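Side-chain contacts in response regulator receiver protein (Pseudoalteromonas atlantica T6c, PDB 3KTO), which probably acts as a receiver-domain response regulator in two-component-type signalling, likely linked to transcription, although its usual phosphoacceptor appears to be replaced: residues Ser27-Thr32 with Gln122-Ala127; Gln45-Asp50 with Phe79-Ile84; Ile56-Glu61 with Ala104-Lys109; Ser66-Leu71 with Ile92-Arg97. All blocks are in the same frame, centred on the assembly; numbering follows the deposited sequence.

Contact 1 of 4, residues Ser27-Thr32 with Gln122-Ala127; sequences SPLDVT and QIINGA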
# COMPACT_ATOMS: atom_id res chain seq x y z
N SER A 27 -5.63 -16.51 -15.00
CA SER A 27 -5.86 -16.73 -16.43
C SER A 27 -5.81 -18.21 -16.80
O SER A 27 -6.63 -18.68 -17.59
CB SER A 27 -4.84 -15.96 -17.27
OG SER A 27 -3.51 -16.42 -17.09
N PRO A 28 -4.84 -18.96 -16.23
CA PRO A 28 -4.77 -20.38 -16.58
C PRO A 28 -5.83 -21.25 -15.94
O PRO A 28 -5.70 -22.47 -15.91
CB PRO A 28 -3.35 -20.76 -16.17
CG PRO A 28 -3.13 -19.90 -14.92
CD PRO A 28 -3.74 -18.56 -15.34
N LEU A 29 -6.87 -20.61 -15.42
CA LEU A 29 -8.00 -21.29 -14.80
C LEU A 29 -9.10 -21.19 -15.85
O LEU A 29 -9.04 -20.31 -16.70
CB LEU A 29 -8.41 -20.58 -13.49
CG LEU A 29 -8.29 -21.40 -12.18
CD1 LEU A 29 -6.92 -21.96 -12.13
CD2 LEU A 29 -8.55 -20.57 -10.94
N ASP A 30 -10.09 -22.08 -15.81
CA ASP A 30 -11.20 -22.08 -16.78
C ASP A 30 -12.23 -20.99 -16.48
O ASP A 30 -13.37 -21.29 -16.12
CB ASP A 30 -11.89 -23.46 -16.80
CG ASP A 30 -13.02 -23.54 -17.83
OD1 ASP A 30 -12.79 -23.18 -19.01
OD2 ASP A 30 -14.13 -23.99 -17.47
N VAL A 31 -11.83 -19.72 -16.63
CA VAL A 31 -12.73 -18.59 -16.36
C VAL A 31 -12.19 -17.28 -16.88
O VAL A 31 -10.97 -17.11 -17.01
CB VAL A 31 -13.00 -18.42 -14.84
CG1 VAL A 31 -11.73 -18.01 -14.14
CG2 VAL A 31 -14.09 -17.39 -14.60
N THR A 32 -13.09 -16.34 -17.16
CA THR A 32 -12.74 -15.01 -17.64
C THR A 32 -12.80 -14.00 -16.50
O THR A 32 -13.85 -13.84 -15.87
CB THR A 32 -13.72 -14.49 -18.73
OG1 THR A 32 -13.66 -15.33 -19.89
CG2 THR A 32 -13.37 -13.06 -19.12
N GLN A 122 -13.06 -23.53 -6.64
CA GLN A 122 -14.24 -24.01 -5.93
C GLN A 122 -15.50 -23.37 -6.51
O GLN A 122 -16.51 -24.04 -6.73
CB GLN A 122 -14.12 -23.68 -4.44
CG GLN A 122 -15.28 -24.21 -3.60
CD GLN A 122 -15.06 -24.02 -2.11
OE1 GLN A 122 -14.12 -24.58 -1.53
NE2 GLN A 122 -15.93 -23.24 -1.48
N ILE A 123 -15.44 -22.07 -6.77
CA ILE A 123 -16.57 -21.35 -7.35
C ILE A 123 -16.85 -21.89 -8.76
O ILE A 123 -17.99 -22.05 -9.16
CB ILE A 123 -16.29 -19.83 -7.43
CG1 ILE A 123 -16.22 -19.25 -6.01
CG2 ILE A 123 -17.36 -19.14 -8.26
CD1 ILE A 123 -15.77 -17.80 -5.96
N ILE A 124 -15.78 -22.15 -9.50
CA ILE A 124 -15.88 -22.68 -10.85
C ILE A 124 -16.60 -24.03 -10.83
O ILE A 124 -17.56 -24.25 -11.58
CB ILE A 124 -14.48 -22.86 -11.49
CG1 ILE A 124 -13.87 -21.49 -11.77
CG2 ILE A 124 -14.58 -23.68 -12.78
CD1 ILE A 124 -12.43 -21.55 -12.23
N ASN A 125 -16.15 -24.93 -9.95
CA ASN A 125 -16.74 -26.26 -9.83
C ASN A 125 -18.17 -26.23 -9.32
O ASN A 125 -19.05 -26.91 -9.86
CB ASN A 125 -15.90 -27.14 -8.91
CG ASN A 125 -14.49 -27.32 -9.41
OD1 ASN A 125 -14.21 -27.17 -10.60
ND2 ASN A 125 -13.58 -27.66 -8.51
N GLY A 126 -18.40 -25.46 -8.26
CA GLY A 126 -19.73 -25.37 -7.69
C GLY A 126 -20.72 -24.77 -8.67
O GLY A 126 -21.93 -24.95 -8.53
N ALA A 127 -20.19 -24.07 -9.68
CA ALA A 127 -21.02 -23.44 -10.69
C ALA A 127 -21.49 -24.45 -11.73
O ALA A 127 -22.65 -24.45 -12.12
CB ALA A 127 -20.25 -22.31 -11.37
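Ile124 meets Leu29 and Val31 through a single atom, the CD1 methyl at the end of its side chain. Ile124 CD1 lies 4.1 Å from CG of Leu29 and 4.1 Å from CG1 of Val31. Both neighbours cross the isoleucine obliquely. Val31 holds CG1 between its backbone N and carbonyl carbon (chi1 67°), which brings this branch rather than CG2 to the methyl. On Ile124, CG1 is anti to the carbonyl carbon (chi1 -70°) and the chain runs on extended (chi2 172°), so CD1 reaches across to the loop. Ile124 provides 85 of the 141 Å² buried here.

The contact belongs to the alternating beta/alpha fold of receiver domains. It joins the loop between helix 16-26 and strand 32-36, an outer strand of the parallel sheet, to the last helix, 113-127. Leu29 also packs on Val117, Val120 and Gln121 of that helix. Ile124 also packs on Ile52 of strand 51-57.

The polar side is sparse. Asp30 O is 4.0 Å from Ile124 CD1, a van der Waals approach. The contact buries this oxygen, and it has no partner in the model. Asp30 is the centre of an inverse gamma turn, closed by a weak bond of 2.9 Å from Val31 N to Leu29 O. On either side of Asp30, Leu29 and Val31 both direct CB toward the helix, consistent with the turn.

Contact 2 of 4, residues Gln45-Asp50 with Phe79-Ile84; sequences QQISDD and FHLPTI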
# COMPACT_ATOMS: atom_id res chain seq x y z
N GLN A 45 -22.27 -1.88 -14.94
CA GLN A 45 -22.15 -3.14 -15.65
C GLN A 45 -23.40 -3.99 -15.59
O GLN A 45 -23.95 -4.23 -14.52
CB GLN A 45 -20.97 -3.93 -15.09
CG GLN A 45 -20.76 -5.30 -15.70
CD GLN A 45 -20.42 -5.23 -17.17
OE1 GLN A 45 -19.52 -4.49 -17.57
NE2 GLN A 45 -21.13 -6.00 -17.99
N GLN A 46 -23.85 -4.46 -16.75
CA GLN A 46 -25.02 -5.31 -16.82
C GLN A 46 -24.54 -6.69 -16.37
O GLN A 46 -23.82 -7.38 -17.10
CB GLN A 46 -25.55 -5.38 -18.25
CG GLN A 46 -27.03 -5.05 -18.41
CD GLN A 46 -27.96 -6.08 -17.77
OE1 GLN A 46 -29.18 -5.98 -17.87
NE2 GLN A 46 -27.37 -7.07 -17.10
N ILE A 47 -24.92 -7.09 -15.15
CA ILE A 47 -24.50 -8.38 -14.63
C ILE A 47 -24.87 -9.48 -15.60
O ILE A 47 -26.05 -9.73 -15.87
CB ILE A 47 -25.13 -8.66 -13.26
CG1 ILE A 47 -24.77 -7.53 -12.29
CG2 ILE A 47 -24.62 -9.99 -12.72
CD1 ILE A 47 -25.21 -7.75 -10.86
N SER A 48 -23.85 -10.14 -16.14
CA SER A 48 -24.03 -11.21 -17.11
C SER A 48 -24.57 -12.51 -16.52
O SER A 48 -24.32 -12.84 -15.36
CB SER A 48 -22.70 -11.49 -17.81
OG SER A 48 -22.82 -12.60 -18.69
N ASP A 49 -25.31 -13.25 -17.34
CA ASP A 49 -25.87 -14.53 -16.92
C ASP A 49 -24.77 -15.59 -16.87
O ASP A 49 -24.98 -16.68 -16.36
CB ASP A 49 -26.98 -14.97 -17.87
CG ASP A 49 -28.28 -14.20 -17.66
OD1 ASP A 49 -28.91 -14.37 -16.60
OD2 ASP A 49 -28.66 -13.41 -18.56
N ASP A 50 -23.60 -15.25 -17.40
CA ASP A 50 -22.47 -16.16 -17.40
C ASP A 50 -21.53 -15.89 -16.23
O ASP A 50 -20.47 -16.52 -16.09
CB ASP A 50 -21.71 -16.05 -18.72
CG ASP A 50 -22.54 -16.53 -19.90
OD1 ASP A 50 -22.82 -17.74 -19.98
OD2 ASP A 50 -22.92 -15.68 -20.74
N PHE A 79 -28.96 -10.28 -5.93
CA PHE A 79 -27.84 -10.88 -6.64
C PHE A 79 -27.02 -11.74 -5.68
O PHE A 79 -26.42 -11.23 -4.74
CB PHE A 79 -26.96 -9.79 -7.25
CG PHE A 79 -27.57 -9.13 -8.45
CD1 PHE A 79 -27.67 -9.81 -9.66
CD2 PHE A 79 -28.07 -7.83 -8.37
CE1 PHE A 79 -28.25 -9.21 -10.77
CE2 PHE A 79 -28.65 -7.22 -9.47
CZ PHE A 79 -28.74 -7.91 -10.68
N HIS A 80 -27.00 -13.05 -5.93
CA HIS A 80 -26.27 -13.97 -5.07
C HIS A 80 -25.16 -14.74 -5.77
O HIS A 80 -25.35 -15.89 -6.19
CB HIS A 80 -27.25 -14.95 -4.43
CG HIS A 80 -28.31 -14.29 -3.60
ND1 HIS A 80 -29.37 -13.60 -4.16
CD2 HIS A 80 -28.45 -14.16 -2.26
CE1 HIS A 80 -30.12 -13.09 -3.20
NE2 HIS A 80 -29.58 -13.41 -2.04
N LEU A 81 -24.00 -14.11 -5.88
CA LEU A 81 -22.84 -14.72 -6.51
C LEU A 81 -21.78 -14.95 -5.45
O LEU A 81 -21.52 -14.07 -4.63
CB LEU A 81 -22.27 -13.80 -7.59
CG LEU A 81 -23.17 -13.41 -8.76
CD1 LEU A 81 -22.51 -12.31 -9.58
CD2 LEU A 81 -23.45 -14.63 -9.62
N PRO A 82 -21.17 -16.15 -5.43
CA PRO A 82 -20.13 -16.44 -4.44
C PRO A 82 -19.11 -15.32 -4.54
O PRO A 82 -18.57 -15.07 -5.62
CB PRO A 82 -19.56 -17.77 -4.91
CG PRO A 82 -20.74 -18.42 -5.58
CD PRO A 82 -21.34 -17.28 -6.36
N THR A 83 -18.84 -14.66 -3.42
CA THR A 83 -17.90 -13.55 -3.43
C THR A 83 -16.71 -13.72 -2.49
O THR A 83 -16.88 -14.06 -1.32
CB THR A 83 -18.62 -12.24 -3.08
OG1 THR A 83 -19.66 -12.00 -4.04
CG2 THR A 83 -17.64 -11.08 -3.07
N ILE A 84 -15.52 -13.48 -3.03
CA ILE A 84 -14.28 -13.56 -2.27
C ILE A 84 -13.91 -12.10 -1.96
O ILE A 84 -13.70 -11.30 -2.87
CB ILE A 84 -13.13 -14.17 -3.12
CG1 ILE A 84 -13.49 -15.58 -3.57
CG2 ILE A 84 -11.85 -14.18 -2.32
CD1 ILE A 84 -12.45 -16.18 -4.52
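Ile47 reaches over the ring of Phe79, and its chain can be followed outward atom by atom. Ile47 CB is 4.0 Å from Phe79 CE1. There the side chain branches. Ile47 CG2 is anti to the backbone N and touches Leu81 CD1 loosely, at 4.4 Å. Ile47 CG1 lies beside the backbone N (chi1 -57°) and passes 4.2 Å from Phe79 CE1. The tip, CD1, then sits over the ring. It is 3.3 Å from the ring centroid and only 10° off the normal. This is a CH-pi contact made squarely on one face. All six ring carbons of Phe79 are within 3.8 Å of Ile47 CD1, so the packing is close. The two side chains come from opposite directions and meet between the loops.

Both loops lead into strands of the parallel sheet of the receiver fold. Segment 45-50 runs into strand 51-57. Segment 79-84 ends in the first residues of the neighbouring strand, 83-87. Helix 66-76 makes the beta-alpha-beta crossover between these strands. The contact lies beside the N-terminal ends of these two neighbouring strands. Leu81 also packs on Met54 of strand 51-57.

Local bonds shape each loop. Ser48 OG accepts from Asp50 N at 3.0 Å, forming an ST turn. Ser48 N bonds to Tyr10 OH, which ties this loop to strand 8-12. In the other loop, Thr83 OG1 donates to Leu81 O at 2.8 Å. The donor stands 37° above the carbonyl plane. Gln45 NE2 donates to Gln46 O at 3.2 Å; the acceptor lies near the Gln45 amide plane.

Contact 3 of 4, residues Ile56-Glu61 with Ala104-Lys109; sequences IEAHLE and ADFIEK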
# COMPACT_ATOMS: atom_id res chain seq x y z
N ILE A 56 -13.84 -8.91 -4.56
CA ILE A 56 -13.96 -7.50 -4.25
C ILE A 56 -12.99 -7.06 -3.15
O ILE A 56 -12.87 -7.73 -2.12
CB ILE A 56 -15.40 -7.17 -3.80
CG1 ILE A 56 -16.41 -7.67 -4.84
CG2 ILE A 56 -15.57 -5.68 -3.58
CD1 ILE A 56 -17.88 -7.44 -4.43
N GLU A 57 -12.32 -5.94 -3.40
CA GLU A 57 -11.39 -5.34 -2.44
C GLU A 57 -12.32 -4.69 -1.42
O GLU A 57 -13.23 -3.94 -1.78
CB GLU A 57 -10.52 -4.29 -3.15
CG GLU A 57 -9.97 -3.16 -2.26
CD GLU A 57 -9.06 -3.64 -1.14
OE1 GLU A 57 -8.03 -4.29 -1.43
OE2 GLU A 57 -9.37 -3.34 0.03
N ALA A 58 -12.10 -5.00 -0.15
CA ALA A 58 -12.93 -4.48 0.92
C ALA A 58 -12.95 -2.96 1.05
O ALA A 58 -13.99 -2.38 1.39
CB ALA A 58 -12.52 -5.10 2.29
N HIS A 59 -11.82 -2.33 0.78
CA HIS A 59 -11.71 -0.88 0.95
C HIS A 59 -11.44 -0.13 -0.35
O HIS A 59 -10.39 0.50 -0.51
CB HIS A 59 -10.61 -0.58 1.96
CG HIS A 59 -10.69 -1.41 3.20
ND1 HIS A 59 -11.83 -1.51 3.96
CD2 HIS A 59 -9.76 -2.19 3.81
CE1 HIS A 59 -11.61 -2.32 4.98
NE2 HIS A 59 -10.36 -2.74 4.91
N LEU A 60 -12.39 -0.21 -1.28
CA LEU A 60 -12.26 0.44 -2.57
C LEU A 60 -11.94 1.93 -2.43
O LEU A 60 -12.59 2.64 -1.65
CB LEU A 60 -13.54 0.24 -3.38
CG LEU A 60 -13.77 -1.21 -3.82
CD1 LEU A 60 -15.21 -1.38 -4.29
CD2 LEU A 60 -12.79 -1.58 -4.92
N GLU A 61 -10.93 2.37 -3.16
CA GLU A 61 -10.47 3.76 -3.14
C GLU A 61 -10.14 4.28 -1.75
O GLU A 61 -10.21 5.48 -1.48
CB GLU A 61 -11.51 4.66 -3.83
CG GLU A 61 -11.81 4.20 -5.25
CD GLU A 61 -12.43 5.28 -6.11
OE1 GLU A 61 -13.45 5.88 -5.70
OE2 GLU A 61 -11.91 5.52 -7.22
N ALA A 104 -17.96 -15.57 0.61
CA ALA A 104 -17.58 -16.98 0.65
C ALA A 104 -16.25 -17.13 1.40
O ALA A 104 -15.99 -18.16 2.02
CB ALA A 104 -17.45 -17.55 -0.76
N ASP A 105 -15.41 -16.11 1.33
CA ASP A 105 -14.12 -16.12 2.02
C ASP A 105 -13.61 -14.68 2.12
O ASP A 105 -14.05 -13.80 1.38
CB ASP A 105 -13.11 -17.01 1.28
CG ASP A 105 -11.91 -17.41 2.16
OD1 ASP A 105 -12.00 -17.28 3.40
OD2 ASP A 105 -10.89 -17.88 1.61
N PHE A 106 -12.70 -14.45 3.06
CA PHE A 106 -12.09 -13.15 3.27
C PHE A 106 -10.59 -13.47 3.24
O PHE A 106 -10.12 -14.28 4.04
CB PHE A 106 -12.50 -12.58 4.63
CG PHE A 106 -12.02 -11.18 4.88
CD1 PHE A 106 -12.83 -10.10 4.57
CD2 PHE A 106 -10.75 -10.94 5.38
CE1 PHE A 106 -12.38 -8.80 4.77
CE2 PHE A 106 -10.29 -9.64 5.58
CZ PHE A 106 -11.11 -8.57 5.27
N ILE A 107 -9.86 -12.86 2.31
CA ILE A 107 -8.43 -13.11 2.15
C ILE A 107 -7.59 -11.85 2.37
O ILE A 107 -7.80 -10.83 1.71
CB ILE A 107 -8.10 -13.63 0.73
CG1 ILE A 107 -8.91 -14.89 0.41
CG2 ILE A 107 -6.61 -13.94 0.63
CD1 ILE A 107 -8.69 -15.40 -1.01
N GLU A 108 -6.64 -11.91 3.30
CA GLU A 108 -5.78 -10.76 3.55
C GLU A 108 -4.73 -10.72 2.45
O GLU A 108 -4.30 -11.77 1.97
CB GLU A 108 -5.09 -10.89 4.90
CG GLU A 108 -6.02 -10.87 6.09
CD GLU A 108 -5.32 -11.35 7.36
OE1 GLU A 108 -5.19 -12.58 7.54
OE2 GLU A 108 -4.90 -10.48 8.16
N LYS A 109 -4.33 -9.52 2.04
CA LYS A 109 -3.29 -9.33 1.03
C LYS A 109 -2.11 -8.67 1.76
O LYS A 109 -2.32 -7.86 2.66
CB LYS A 109 -3.78 -8.41 -0.09
CG LYS A 109 -4.87 -9.01 -0.97
CD LYS A 109 -5.12 -8.15 -2.21
CE LYS A 109 -5.76 -6.82 -1.87
NZ LYS A 109 -6.04 -6.00 -3.10
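Ala58 and Phe106 touch at 4.5 Å, from CB of the alanine to CE1 of the ring, with an oblique approach. The same CB also lies 3.9 Å above the centre of one face of the His59 imidazole. The contact spans strands 51-57 and 105-108 at the C-terminal end of the parallel sheet, where receiver domains carry their active site. Phe106 has CG anti to the backbone N (chi1 -174°), which swings the ring toward Val85, Thr94, Ala98 and Met99. In relatives such as CheY an aromatic residue on the last strand takes part in switching, and Phe106 probably occupies that place. The His59 ring is fixed by ND1, bonded to Asp65 N, and more weakly by NE2 to Ser89 O. Pro110 of a second subunit packs on it.

A charged pair lies on the Glu57 side of the contact. Glu57 appears to stand where most receivers have the phosphoacceptor aspartate, and Lys109 probably matches their conserved lysine. The Glu57 chain bends at chi2 (61°), which carries the carboxylate toward Lys109. Lys109 NZ donates to Glu57 OE1 at 3.1 Å, nearly along the C-O axis, in a salt bridge. NZ also forms a salt bridge with Asp13 OD2, its stronger partner, so two acids share the ammonium. Replacing Glu57 by an alanine removes the carboxylate and would probably cost Lys109 one acidic partner and leave His59 N without its acceptor. His59 N donates to the anti lone pair of Glu57 OE2 at 2.8 Å, with an N-H...O angle of 163°.

Contact 4 of 4, residues Ser66-Leu71 with Ile92-Arg97; sequences SGIELL and IPTAVR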
# COMPACT_ATOMS: atom_id res chain seq x y z
N SER A 66 -16.04 0.03 1.85
CA SER A 66 -16.89 0.32 0.69
C SER A 66 -17.12 -0.89 -0.22
O SER A 66 -18.17 -1.02 -0.83
CB SER A 66 -16.33 1.51 -0.11
OG SER A 66 -15.04 1.28 -0.62
N GLY A 67 -16.14 -1.79 -0.28
CA GLY A 67 -16.30 -2.98 -1.10
C GLY A 67 -17.35 -3.90 -0.48
O GLY A 67 -18.15 -4.50 -1.19
N ILE A 68 -17.34 -4.01 0.85
CA ILE A 68 -18.30 -4.85 1.56
C ILE A 68 -19.69 -4.24 1.40
O ILE A 68 -20.68 -4.95 1.25
CB ILE A 68 -17.92 -4.96 3.05
CG1 ILE A 68 -16.56 -5.66 3.17
CG2 ILE A 68 -18.97 -5.76 3.81
CD1 ILE A 68 -15.93 -5.56 4.55
N GLU A 69 -19.77 -2.92 1.43
CA GLU A 69 -21.05 -2.23 1.25
C GLU A 69 -21.59 -2.62 -0.14
O GLU A 69 -22.78 -2.89 -0.31
CB GLU A 69 -20.83 -0.72 1.36
CG GLU A 69 -22.09 0.11 1.28
CD GLU A 69 -21.80 1.59 1.44
OE1 GLU A 69 -20.97 2.12 0.68
OE2 GLU A 69 -22.39 2.23 2.34
N LEU A 70 -20.70 -2.65 -1.13
CA LEU A 70 -21.10 -3.05 -2.47
C LEU A 70 -21.71 -4.44 -2.42
O LEU A 70 -22.78 -4.69 -2.98
CB LEU A 70 -19.90 -3.05 -3.42
CG LEU A 70 -20.13 -3.63 -4.82
CD1 LEU A 70 -21.26 -2.89 -5.54
CD2 LEU A 70 -18.84 -3.54 -5.60
N LEU A 71 -21.04 -5.36 -1.73
CA LEU A 71 -21.56 -6.73 -1.60
C LEU A 71 -22.94 -6.71 -0.94
O LEU A 71 -23.86 -7.37 -1.40
CB LEU A 71 -20.60 -7.60 -0.77
CG LEU A 71 -21.09 -9.01 -0.41
CD1 LEU A 71 -21.55 -9.75 -1.66
CD2 LEU A 71 -19.94 -9.77 0.27
N ILE A 92 -10.76 -6.71 12.83
CA ILE A 92 -11.74 -7.75 13.05
C ILE A 92 -13.17 -7.40 12.61
O ILE A 92 -13.83 -8.21 11.97
CB ILE A 92 -11.76 -8.18 14.54
CG1 ILE A 92 -10.42 -8.80 14.94
CG2 ILE A 92 -12.87 -9.15 14.77
CD1 ILE A 92 -9.91 -9.83 13.99
N PRO A 93 -13.66 -6.19 12.96
CA PRO A 93 -15.03 -5.84 12.55
C PRO A 93 -15.26 -5.91 11.04
O PRO A 93 -16.33 -6.32 10.59
CB PRO A 93 -15.21 -4.44 13.12
CG PRO A 93 -14.42 -4.51 14.40
CD PRO A 93 -13.14 -5.20 13.92
N THR A 94 -14.27 -5.51 10.26
CA THR A 94 -14.40 -5.56 8.80
C THR A 94 -14.57 -7.02 8.32
O THR A 94 -15.43 -7.31 7.48
CB THR A 94 -13.17 -4.90 8.13
OG1 THR A 94 -13.26 -3.48 8.31
CG2 THR A 94 -13.11 -5.25 6.64
N ALA A 95 -13.77 -7.92 8.87
CA ALA A 95 -13.85 -9.34 8.51
C ALA A 95 -15.22 -9.88 8.86
O ALA A 95 -15.85 -10.58 8.07
CB ALA A 95 -12.77 -10.14 9.25
N VAL A 96 -15.70 -9.56 10.06
CA VAL A 96 -17.00 -10.02 10.52
C VAL A 96 -18.12 -9.45 9.63
O VAL A 96 -19.05 -10.16 9.27
CB VAL A 96 -17.25 -9.61 12.00
CG1 VAL A 96 -18.68 -9.93 12.41
CG2 VAL A 96 -16.26 -10.35 12.91
N ARG A 97 -18.03 -8.17 9.30
CA ARG A 97 -19.04 -7.56 8.45
C ARG A 97 -19.07 -8.28 7.09
O ARG A 97 -20.14 -8.50 6.51
CB ARG A 97 -18.73 -6.08 8.26
CG ARG A 97 -19.71 -5.38 7.36
CD ARG A 97 -19.37 -3.90 7.23
NE ARG A 97 -20.38 -3.21 6.42
CZ ARG A 97 -20.40 -1.90 6.23
NH1 ARG A 97 -19.48 -1.13 6.79
NH2 ARG A 97 -21.35 -1.37 5.48
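Two neighbouring helices of the receiver fold, 66-76 and 92-100, pack here through Ile68 on one side and Thr94 and Arg97 on the other. The axes of segments 66-71 and 92-97 run nearly parallel, 16° apart, and approach to 10.5 Å. Ile68 splits its branches between the two partners. Ile68 CD1 meets Thr94, 3.5 Å from Thr94 CG2 and 3.4 Å from Thr94 O. Ile68 CG2 faces the aliphatic part of Arg97, 3.6 Å from Arg97 CG and 3.9 Å from Arg97 CD. The isoleucine has CG1 beside the backbone N and CG2 anti to it (chi1 -63°), which parts the two methyls in this way.

Strand 83-87 comes between the two helices in the chain. The helices lie side by side, and Leu71 of helix 66-76 packs on Thr83 and Val85 of that strand. This is the alternating beta/alpha pattern of the family.

Arg97 has CG anti to the backbone N (chi1 178°) and runs extended from CG to NE across Ile68 toward helix 66-76. Its guanidinium passes Glu69 obliquely, with Arg97 NH2 4.2 Å from Glu69 CB. Glu69 OE2 is 4.9 Å from Arg97 NH2, too far for a salt bridge. Instead NE pairs with Glu72 and NH1 with Asp65. Thr94 OG1 bonds to Asp65 as well, so this aspartate links both residues. With an alanine at Ile68, both methyl contacts would be lost, which would probably open a gap under the Arg97 chain and beside Thr94. Thr94 N bonds to Asp91 OD1 at the start of its helix.

Overall arrangement
Contacts 3 and 4 are the closest pair, with centres 8 Å apart. Ala58 O and Gly67 N, 2.8 Å apart, probably form a hydrogen bond between them, and His59 touches Thr94. The helix pair of contact 4 thus adjoins the probable active site at Glu57 and Lys109. Contacts 2 and 3 lie on opposite sides of the chain's centre, with centres 16 Å apart. The sheet joins them: Ile84 O and Ile56 N lie 2.9 Å apart. Contact 1 meets contact 2 where Ile123 packs on Pro82 and Ile84. It is remote from contact 4, at 24 Å between centres.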